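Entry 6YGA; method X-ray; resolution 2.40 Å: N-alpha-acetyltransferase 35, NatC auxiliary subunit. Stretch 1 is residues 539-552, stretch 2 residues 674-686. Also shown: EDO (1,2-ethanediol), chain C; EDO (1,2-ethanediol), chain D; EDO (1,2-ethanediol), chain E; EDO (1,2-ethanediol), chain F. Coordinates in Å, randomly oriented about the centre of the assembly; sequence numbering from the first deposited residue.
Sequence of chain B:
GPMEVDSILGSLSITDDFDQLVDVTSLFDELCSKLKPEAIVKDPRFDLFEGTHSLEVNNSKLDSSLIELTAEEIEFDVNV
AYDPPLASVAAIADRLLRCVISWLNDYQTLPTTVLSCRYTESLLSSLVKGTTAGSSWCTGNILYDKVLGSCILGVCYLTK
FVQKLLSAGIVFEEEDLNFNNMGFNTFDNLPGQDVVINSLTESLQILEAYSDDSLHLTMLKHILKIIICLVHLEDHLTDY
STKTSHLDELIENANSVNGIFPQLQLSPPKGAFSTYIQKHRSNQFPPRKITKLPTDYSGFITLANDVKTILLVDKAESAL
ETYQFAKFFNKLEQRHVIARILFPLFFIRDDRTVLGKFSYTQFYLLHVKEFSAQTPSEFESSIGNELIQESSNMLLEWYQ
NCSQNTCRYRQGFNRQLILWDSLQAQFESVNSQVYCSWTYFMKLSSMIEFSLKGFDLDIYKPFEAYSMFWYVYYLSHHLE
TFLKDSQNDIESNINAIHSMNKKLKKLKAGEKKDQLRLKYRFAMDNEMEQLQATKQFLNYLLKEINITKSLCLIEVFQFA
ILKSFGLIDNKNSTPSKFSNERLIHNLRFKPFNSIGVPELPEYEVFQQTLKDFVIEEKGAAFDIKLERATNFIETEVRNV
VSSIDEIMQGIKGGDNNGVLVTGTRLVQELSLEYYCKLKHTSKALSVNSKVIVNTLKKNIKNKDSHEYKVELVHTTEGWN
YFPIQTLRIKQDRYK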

ATOM      1  N   ASN B 539      26.629   5.293 -22.409  1.00 45.06           N
ATOM      2  CA  ASN B 539      25.956   5.449 -23.691  1.00 48.44           C
ATOM      3  C   ASN B 539      24.493   5.038 -23.592  1.00 46.02           C
ATOM      4  O   ASN B 539      23.618   5.682 -24.182  1.00 46.05           O
ATOM      5  CB  ASN B 539      26.676   4.627 -24.756  1.00 54.16           C
ATOM      6  CG  ASN B 539      26.884   5.398 -26.030  1.00 61.96           C
ATOM      7  OD1 ASN B 539      27.864   6.132 -26.171  1.00 65.40           O
ATOM      8  ND2 ASN B 539      25.962   5.243 -26.972  1.00 64.82           N
ATOM      9  N   TYR B 540      24.207   3.970 -22.844  1.00 43.46           N
ATOM     10  CA  TYR B 540      22.826   3.541 -22.659  1.00 44.06           C
ATOM     11  C   TYR B 540      22.049   4.527 -21.792  1.00 42.06           C
ATOM     12  O   TYR B 540      20.892   4.845 -22.095  1.00 41.40           O
ATOM     13  CB  TYR B 540      22.789   2.141 -22.046  1.00 44.18           C
ATOM     14  CG  TYR B 540      21.475   1.801 -21.378  1.00 44.65           C
ATOM     15  CD1 TYR B 540      20.321   1.622 -22.127  1.00 43.43           C
ATOM     16  CD2 TYR B 540      21.392   1.654 -19.998  1.00 45.60           C
ATOM     17  CE1 TYR B 540      19.115   1.312 -21.520  1.00 46.33           C
ATOM     18  CE2 TYR B 540      20.191   1.341 -19.381  1.00 45.25           C
ATOM     19  CZ  TYR B 540      19.054   1.171 -20.149  1.00 46.45           C
ATOM     20  OH  TYR B 540      17.851   0.860 -19.553  1.00 46.35           O
ATOM     21  N   LEU B 541      22.664   5.016 -20.712  1.00 38.47           N
ATOM     22  CA  LEU B 541      21.985   5.976 -19.847  1.00 35.55           C
ATOM     23  C   LEU B 541      21.658   7.259 -20.600  1.00 37.24           C
ATOM     24  O   LEU B 541      20.598   7.859 -20.387  1.00 36.86           O
ATOM     25  CB  LEU B 541      22.844   6.282 -18.621  1.00 33.18           C
ATOM     26  CG  LEU B 541      23.049   5.143 -17.620  1.00 33.02           C
ATOM     27  CD1 LEU B 541      23.954   5.594 -16.488  1.00 33.12           C
ATOM     28  CD2 LEU B 541      21.712   4.655 -17.080  1.00 32.76           C
ATOM     29  N   LEU B 542      22.558   7.697 -21.482  1.00 38.01           N
ATOM     30  CA  LEU B 542      22.293   8.896 -22.269  1.00 40.81           C
ATOM     31  C   LEU B 542      21.128   8.679 -23.223  1.00 41.84           C
ATOM     32  O   LEU B 542      20.290   9.570 -23.402  1.00 42.22           O
ATOM     33  CB  LEU B 542      23.550   9.313 -23.032  1.00 42.09           C
ATOM     34  CG  LEU B 542      24.593  10.065 -22.207  1.00 41.69           C
ATOM     35  CD1 LEU B 542      25.917  10.152 -22.950  1.00 39.25           C
ATOM     36  CD2 LEU B 542      24.078  11.453 -21.869  1.00 41.81           C
ATOM     37  N   LYS B 543      21.052   7.497 -23.841  1.00 41.60           N
ATOM     38  CA  LYS B 543      19.930   7.198 -24.726  1.00 44.11           C
ATOM     39  C   LYS B 543      18.622   7.106 -23.950  1.00 43.52           C
ATOM     40  O   LYS B 543      17.577   7.560 -24.431  1.00 42.14           O
ATOM     41  CB  LYS B 543      20.185   5.902 -25.494  1.00 48.36           C
ATOM     42  CG  LYS B 543      20.702   6.117 -26.901  1.00 54.87           C
ATOM     43  CD  LYS B 543      20.314   4.970 -27.820  1.00 60.00           C
ATOM     44  CE  LYS B 543      20.580   5.333 -29.271  1.00 64.81           C
ATOM     45  NZ  LYS B 543      19.826   6.553 -29.678  1.00 65.60           N
ATOM     46  N   GLU B 544      18.654   6.521 -22.751  1.00 42.89           N
ATOM     47  CA  GLU B 544      17.426   6.409 -21.971  1.00 44.94           C
ATOM     48  C   GLU B 544      16.963   7.770 -21.467  1.00 41.67           C
ATOM     49  O   GLU B 544      15.765   8.076 -21.514  1.00 42.58           O
ATOM     50  CB  GLU B 544      17.617   5.447 -20.802  1.00 52.00           C
ATOM     51  CG  GLU B 544      16.380   5.344 -19.925  1.00 58.87           C
ATOM     52  CD  GLU B 544      16.425   4.180 -18.961  1.00 65.88           C
ATOM     53  OE1 GLU B 544      17.359   4.125 -18.134  1.00 71.18           O
ATOM     54  OE2 GLU B 544      15.524   3.319 -19.032  1.00 67.63           O
ATOM     55  N   ILE B 545      17.891   8.601 -20.986  1.00 38.81           N
ATOM     56  CA  ILE B 545      17.490   9.894 -20.442  1.00 35.96           C
ATOM     57  C   ILE B 545      17.022  10.825 -21.553  1.00 35.87           C
ATOM     58  O   ILE B 545      16.155  11.679 -21.331  1.00 37.81           O
ATOM     59  CB  ILE B 545      18.632  10.517 -19.614  1.00 37.66           C
ATOM     60  CG1 ILE B 545      18.109  11.698 -18.798  1.00 38.83           C
ATOM     61  CG2 ILE B 545      19.776  10.968 -20.505  1.00 39.28           C
ATOM     62  CD1 ILE B 545      16.947  11.334 -17.888  1.00 38.75           C
ATOM     63  N   ASN B 546      17.571  10.680 -22.761  1.00 34.29           N
ATOM     64  CA  ASN B 546      17.090  11.481 -23.881  1.00 35.67           C
ATOM     65  C   ASN B 546      15.689  11.059 -24.306  1.00 35.23           C
ATOM     66  O   ASN B 546      14.908  11.894 -24.778  1.00 34.43           O
ATOM     67  CB  ASN B 546      18.061  11.391 -25.056  1.00 36.84           C
ATOM     68  CG  ASN B 546      19.159  12.435 -24.981  1.00 42.25           C
ATOM     69  OD1 ASN B 546      18.908  13.627 -25.161  1.00 44.70           O
ATOM     70  ND2 ASN B 546      20.383  11.993 -24.719  1.00 43.43           N
ATOM     71  N   ILE B 547      15.350   9.779 -24.140  1.00 34.77           N
ATOM     72  CA  ILE B 547      13.981   9.341 -24.389  1.00 36.52           C
ATOM     73  C   ILE B 547      13.039   9.970 -23.373  1.00 37.16           C
ATOM     74  O   ILE B 547      11.978  10.498 -23.728  1.00 38.47           O
ATOM     75  CB  ILE B 547      13.895   7.806 -24.372  1.00 34.55           C
ATOM     76  CG1 ILE B 547      14.604   7.226 -25.592  1.00 34.77           C
ATOM     77  CG2 ILE B 547      12.447   7.345 -24.336  1.00 30.50           C
ATOM     78  CD1 ILE B 547      14.724   5.723 -25.556  1.00 35.28           C
ATOM     79  N   THR B 548      13.424   9.937 -22.094  1.00 35.69           N
ATOM     80  CA  THR B 548      12.629  10.587 -21.056  1.00 35.82           C
ATOM     81  C   THR B 548      12.486  12.075 -21.335  1.00 36.80           C
ATOM     82  O   THR B 548      11.389  12.637 -21.233  1.00 37.50           O
ATOM     83  CB  THR B 548      13.269  10.367 -19.683  1.00 36.64           C
ATOM     84  OG1 THR B 548      13.209   8.979 -19.339  1.00 39.72           O
ATOM     85  CG2 THR B 548      12.544  11.179 -18.617  1.00 34.83           C
ATOM     86  N   LYS B 549      13.593  12.729 -21.693  1.00 36.59           N
ATOM     87  CA  LYS B 549      13.566  14.163 -21.958  1.00 36.95           C
ATOM     88  C   LYS B 549      12.632  14.489 -23.115  1.00 37.39           C
ATOM     89  O   LYS B 549      11.831  15.427 -23.032  1.00 37.87           O
ATOM     90  CB  LYS B 549      14.983  14.657 -22.250  1.00 39.32           C
ATOM     91  CG  LYS B 549      15.251  16.091 -21.840  1.00 45.71           C
ATOM     92  CD  LYS B 549      16.663  16.516 -22.227  1.00 49.38           C
ATOM     93  CE  LYS B 549      16.811  16.587 -23.738  1.00 54.89           C
ATOM     94  NZ  LYS B 549      18.170  17.023 -24.168  1.00 59.42           N
ATOM     95  N   SER B 550      12.710  13.713 -24.197  1.00 34.78           N
ATOM     96  CA  SER B 550      11.856  13.962 -25.352  1.00 35.16           C
ATOM     97  C   SER B 550      10.383  13.757 -25.016  1.00 35.81           C
ATOM     98  O   SER B 550       9.532  14.549 -25.438  1.00 36.60           O
ATOM     99  CB  SER B 550      12.269  13.056 -26.512  1.00 37.36           C
ATOM    100  OG  SER B 550      13.558  13.385 -26.994  1.00 39.84           O
ATOM    101  N   LEU B 551      10.060  12.699 -24.265  1.00 34.17           N
ATOM    102  CA  LEU B 551       8.660  12.409 -23.965  1.00 33.42           C
ATOM    103  C   LEU B 551       8.035  13.504 -23.108  1.00 35.14           C
ATOM    104  O   LEU B 551       6.899  13.921 -23.359  1.00 34.77           O
ATOM    105  CB  LEU B 551       8.538  11.048 -23.282  1.00 33.00           C
ATOM    106  CG  LEU B 551       8.783   9.841 -24.191  1.00 32.38           C
ATOM    107  CD1 LEU B 551       8.702   8.554 -23.394  1.00 34.12           C
ATOM    108  CD2 LEU B 551       7.786   9.829 -25.339  1.00 33.00           C
ATOM    109  N   CYS B 552       8.764  13.983 -22.094  1.00 36.54           N
ATOM    110  CA  CYS B 552       8.275  15.097 -21.285  1.00 37.52           C
ATOM    111  C   CYS B 552       8.024  16.330 -22.142  1.00 39.91           C
ATOM    112  O   CYS B 552       6.997  17.003 -21.991  1.00 40.96           O
ATOM    113  CB  CYS B 552       9.276  15.422 -20.178  1.00 36.58           C
ATOM    114  SG  CYS B 552       9.561  14.084 -19.013  1.00 39.24           S
ATOM    115  N   TYR B 674       8.892  -3.724 -21.316  1.00 41.13           N
ATOM    116  CA  TYR B 674       8.783  -2.328 -20.905  1.00 40.12           C
ATOM    117  C   TYR B 674       8.949  -1.383 -22.092  1.00 40.38           C
ATOM    118  O   TYR B 674       8.107  -0.507 -22.324  1.00 39.38           O
ATOM    119  CB  TYR B 674       9.823  -2.024 -19.828  1.00 37.78           C
ATOM    120  CG  TYR B 674      10.045  -0.549 -19.599  1.00 37.02           C
ATOM    121  CD1 TYR B 674       9.106   0.214 -18.918  1.00 37.84           C
ATOM    122  CD2 TYR B 674      11.192   0.083 -20.061  1.00 37.01           C
ATOM    123  CE1 TYR B 674       9.296   1.560 -18.704  1.00 35.17           C
ATOM    124  CE2 TYR B 674      11.394   1.434 -19.851  1.00 39.53           C
ATOM    125  CZ  TYR B 674      10.440   2.166 -19.171  1.00 39.83           C
ATOM    126  OH  TYR B 674      10.628   3.510 -18.953  1.00 42.15           O
ATOM    127  N   TYR B 675      10.035  -1.538 -22.854  1.00 39.35           N
ATOM    128  CA  TYR B 675      10.270  -0.633 -23.976  1.00 42.34           C
ATOM    129  C   TYR B 675       9.223  -0.808 -25.066  1.00 43.87           C
ATOM    130  O   TYR B 675       8.889   0.156 -25.765  1.00 43.58           O
ATOM    131  CB  TYR B 675      11.677  -0.833 -24.539  1.00 38.76           C
ATOM    132  CG  TYR B 675      12.740  -0.179 -23.692  1.00 36.78           C
ATOM    133  CD1 TYR B 675      12.945   1.194 -23.744  1.00 38.93           C
ATOM    134  CD2 TYR B 675      13.526  -0.928 -22.827  1.00 36.11           C
ATOM    135  CE1 TYR B 675      13.914   1.802 -22.962  1.00 39.68           C
ATOM    136  CE2 TYR B 675      14.496  -0.329 -22.044  1.00 36.09           C
ATOM    137  CZ  TYR B 675      14.684   1.034 -22.115  1.00 38.41           C
ATOM    138  OH  TYR B 675      15.648   1.630 -21.335  1.00 39.82           O
ATOM    139  N   CYS B 676       8.687  -2.020 -25.220  1.00 43.98           N
ATOM    140  CA  CYS B 676       7.552  -2.210 -26.115  1.00 46.01           C
ATOM    141  C   CYS B 676       6.362  -1.370 -25.666  1.00 45.46           C
ATOM    142  O   CYS B 676       5.719  -0.697 -26.479  1.00 44.43           O
ATOM    143  CB  CYS B 676       7.177  -3.690 -26.180  1.00 48.31           C
ATOM    144  SG  CYS B 676       5.775  -4.033 -27.257  1.00 52.82           S
ATOM    145  N   LYS B 677       6.063  -1.391 -24.364  1.00 45.21           N
ATOM    146  CA  LYS B 677       4.993  -0.550 -23.838  1.00 43.37           C
ATOM    147  C   LYS B 677       5.327   0.926 -23.992  1.00 42.38           C
ATOM    148  O   LYS B 677       4.442   1.747 -24.258  1.00 43.76           O
ATOM    149  CB  LYS B 677       4.728  -0.887 -22.371  1.00 44.07           C
ATOM    150  CG  LYS B 677       4.151  -2.272 -22.152  1.00 46.54           C
ATOM    151  CD  LYS B 677       3.860  -2.534 -20.686  1.00 49.46           C
ATOM    152  CE  LYS B 677       3.022  -3.793 -20.519  1.00 52.00           C
ATOM    153  NZ  LYS B 677       2.796  -4.131 -19.090  1.00 54.15           N
ATOM    154  N   LEU B 678       6.601   1.286 -23.830  1.00 38.22           N
ATOM    155  CA  LEU B 678       6.987   2.679 -24.011  1.00 38.78           C
ATOM    156  C   LEU B 678       6.810   3.106 -25.463  1.00 39.48           C
ATOM    157  O   LEU B 678       6.389   4.236 -25.739  1.00 37.50           O
ATOM    158  CB  LEU B 678       8.428   2.886 -23.550  1.00 38.70           C
ATOM    159  CG  LEU B 678       8.866   4.325 -23.284  1.00 39.51           C
ATOM    160  CD1 LEU B 678       7.977   4.983 -22.238  1.00 38.85           C
ATOM    161  CD2 LEU B 678      10.314   4.329 -22.838  1.00 39.23           C
ATOM    162  N   LYS B 679       7.114   2.211 -26.405  1.00 39.72           N
ATOM    163  CA  LYS B 679       6.923   2.527 -27.816  1.00 41.53           C
ATOM    164  C   LYS B 679       5.448   2.723 -28.140  1.00 41.36           C
ATOM    165  O   LYS B 679       5.091   3.609 -28.926  1.00 40.20           O
ATOM    166  CB  LYS B 679       7.519   1.424 -28.689  1.00 43.18           C
ATOM    167  CG  LYS B 679       7.494   1.745 -30.171  1.00 47.32           C
ATOM    168  CD  LYS B 679       7.664   0.498 -31.020  1.00 49.75           C
ATOM    169  CE  LYS B 679       8.951  -0.232 -30.691  1.00 49.08           C
ATOM    170  NZ  LYS B 679       9.180  -1.370 -31.618  1.00 50.44           N
ATOM    171  N   HIS B 680       4.577   1.905 -27.541  1.00 43.38           N
ATOM    172  CA  HIS B 680       3.140   2.055 -27.754  1.00 45.07           C
ATOM    173  C   HIS B 680       2.659   3.428 -27.302  1.00 40.97           C
ATOM    174  O   HIS B 680       1.903   4.095 -28.019  1.00 41.24           O
ATOM    175  CB  HIS B 680       2.380   0.950 -27.015  1.00 51.52           C
ATOM    176  CG  HIS B 680       2.527  -0.408 -27.630  1.00 63.77           C
ATOM    177  ND1 HIS B 680       2.266  -1.572 -26.937  1.00 67.04           N
ATOM    178  CD2 HIS B 680       2.897  -0.789 -28.876  1.00 67.71           C
ATOM    179  CE1 HIS B 680       2.475  -2.610 -27.729  1.00 68.59           C
ATOM    180  NE2 HIS B 680       2.859  -2.163 -28.911  1.00 68.04           N
ATOM    181  N   THR B 681       3.093   3.870 -26.119  1.00 39.04           N
ATOM    182  CA  THR B 681       2.695   5.183 -25.618  1.00 40.38           C
ATOM    183  C   THR B 681       3.191   6.300 -26.531  1.00 42.79           C
ATOM    184  O   THR B 681       2.457   7.257 -26.807  1.00 44.79           O
ATOM    185  CB  THR B 681       3.220   5.376 -24.193  1.00 37.47           C
ATOM    186  OG1 THR B 681       2.469   4.553 -23.292  1.00 37.89           O
ATOM    187  CG2 THR B 681       3.110   6.832 -23.761  1.00 33.85           C
ATOM    188  N   SER B 682       4.433   6.189 -27.014  1.00 40.35           N
ATOM    189  CA  SER B 682       4.979   7.198 -27.917  1.00 38.58           C
ATOM    190  C   SER B 682       4.114   7.349 -29.163  1.00 37.67           C
ATOM    191  O   SER B 682       3.745   8.466 -29.542  1.00 38.67           O
ATOM    192  CB  SER B 682       6.415   6.835 -28.297  1.00 40.29           C
ATOM    193  OG  SER B 682       7.226   6.686 -27.144  1.00 38.39           O
ATOM    194  N   LYS B 683       3.776   6.231 -29.810  1.00 38.64           N
ATOM    195  CA  LYS B 683       2.908   6.288 -30.983  1.00 41.74           C
ATOM    196  C   LYS B 683       1.551   6.894 -30.641  1.00 40.56           C
ATOM    197  O   LYS B 683       0.997   7.675 -31.424  1.00 43.91           O
ATOM    198  CB  LYS B 683       2.731   4.891 -31.577  1.00 44.36           C
ATOM    199  CG  LYS B 683       4.009   4.254 -32.093  1.00 47.20           C
ATOM    200  CD  LYS B 683       3.748   2.840 -32.589  1.00 50.01           C
ATOM    201  CE  LYS B 683       4.997   2.218 -33.188  1.00 51.17           C
ATOM    202  NZ  LYS B 683       4.753   0.809 -33.600  1.00 51.53           N
ATOM    203  N   ALA B 684       0.999   6.547 -29.474  1.00 35.55           N
ATOM    204  CA  ALA B 684      -0.313   7.061 -29.096  1.00 37.21           C
ATOM    205  C   ALA B 684      -0.289   8.568 -28.880  1.00 37.83           C
ATOM    206  O   ALA B 684      -1.287   9.248 -29.149  1.00 38.88           O
ATOM    207  CB  ALA B 684      -0.814   6.353 -27.838  1.00 37.61           C
ATOM    208  N   LEU B 685       0.832   9.104 -28.395  1.00 33.60           N
ATOM    209  CA  LEU B 685       0.949  10.546 -28.211  1.00 37.07           C
ATOM    210  C   LEU B 685       0.848  11.280 -29.542  1.00 38.96           C
ATOM    211  O   LEU B 685       0.188  12.321 -29.637  1.00 41.82           O
ATOM    212  CB  LEU B 685       2.270  10.877 -27.514  1.00 33.86           C
ATOM    213  CG  LEU B 685       2.403  10.527 -26.031  1.00 31.66           C
ATOM    214  CD1 LEU B 685       3.868  10.456 -25.644  1.00 30.05           C
ATOM    215  CD2 LEU B 685       1.678  11.552 -25.174  1.00 30.43           C
ATOM    216  N   SER B 686       1.496  10.749 -30.582  1.00 39.52           N
ATOM    217  CA  SER B 686       1.434  11.373 -31.900  1.00 39.53           C
ATOM    218  C   SER B 686       0.027  11.287 -32.483  1.00 39.52           C
ATOM    219  O   SER B 686      -0.510  12.283 -32.983  1.00 41.78           O
ATOM    220  CB  SER B 686       2.452  10.715 -32.836  1.00 41.04           C
ATOM    221  OG  SER B 686       2.464  11.336 -34.108  1.00 47.30           O
TER
HETATM  222  C1  EDO C 820      12.654   6.343 -20.812  1.00 48.30           C
HETATM  223  O1  EDO C 820      11.795   6.907 -19.810  1.00 47.03           O
HETATM  224  C2  EDO C 820      12.963   4.887 -20.492  1.00 51.13           C
HETATM  225  O2  EDO C 820      13.274   4.738 -19.102  1.00 55.20           O
HETATM  226  C1  EDO D 821      14.708  16.809 -26.722  1.00 83.50           C
HETATM  227  O1  EDO D 821      14.970  15.526 -26.141  1.00 82.56           O
HETATM  228  C2  EDO D 821      15.055  16.766 -28.207  1.00 84.39           C
HETATM  229  O2  EDO D 821      14.774  18.034 -28.807  1.00 85.13           O
HETATM  230  C1  EDO E 812       8.484   0.542 -34.952  1.00 69.37           C
HETATM  231  O1  EDO E 812       9.568  -0.209 -34.395  1.00 68.46           O
HETATM  232  C2  EDO E 812       7.444  -0.412 -35.526  1.00 70.31           C
HETATM  233  O2  EDO E 812       6.856  -1.186 -34.474  1.00 71.62           O
HETATM  234  C1  EDO F 824      13.049   1.128 -15.651  1.00 67.99           C
HETATM  235  O1  EDO F 824      11.987   1.631 -14.833  1.00 69.22           O
HETATM  236  C2  EDO F 824      13.694   2.283 -16.409  1.00 67.69           C
HETATM  237  O2  EDO F 824      14.824   1.803 -17.148  1.00 68.10           O

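Two helices that run in roughly the same direction but are splayed apart need not touch evenly, and residues 539-552 and 674-686 of this NatC auxiliary subunit illustrate how side-chain size follows the local gap. The axes approach no closer than 11.9 Å and cross at 27°, and only 325 Å² is buried between the stretches. The CA atoms of Glu 544 and Tyr 675 lie 10.2 Å apart, those of Ile 547 and Leu 678 9.7 Å, and those of Leu 551 and Ser 682 7.5 Å. Long polar side chains span the wide end, and short or branched ones fill the narrow end.

Leu 551, with 77 Å² covered, anchors the narrow end. Its CA-to-CB bond points toward the partner helix, and its m, t rotamer carries the two methyl groups to different neighbours: CD1 lies 3.8 Å from CD1 of Leu 678, while CD2 lies 4.0 Å from CD1 of Leu 685 and 3.7 Å from OG of Ser 682. Leu 678 and Leu 685 are two helical turns apart, with Ser 682 between them, so one leucine packs along a continuous strip. The small Ser 682 suits the place where the backbones come closest. Its hydroxyl is satisfied within its own helix, OG donating to O of Leu 678 at 2.9 Å, and can therefore sit beside a methyl group.

Leu 678 links this cluster to the next turn. In its t, p rotamer, it reaches Leu 551 through CD1 and Ile 547 through CD2, the latter 4.0 Å from CG2 of Ile 547. The CA-to-CB bonds of Ile 547 and Leu 678 both point toward the opposing helix, as suits apolar side chains buried here.

At the wide end Tyr 675, with 67 Å² covered, does the bridging. Its CA-to-CB bond points sideways, but the length of the ring brings the phenol oxygen across to the other helix. There OH of Tyr 675 forms a hydrogen bond with OH of Tyr 540 at 2.9 Å, each hydroxyl at the edge of the other's ring. OH of Tyr 675 also makes a weak hydrogen bond, 2.9 Å long, to OE2 of Glu 544, though its one proton has another acceptor within reach. Glu 544, extended with chi1 and chi2 both t, brings its carboxylate to this polar group, where OE2 also accepts hydrogen bonds from O2 of two ethanediol molecules, chain C at 2.7 Å and chain F at 2.5 Å, both probably from the crystallisation liquor.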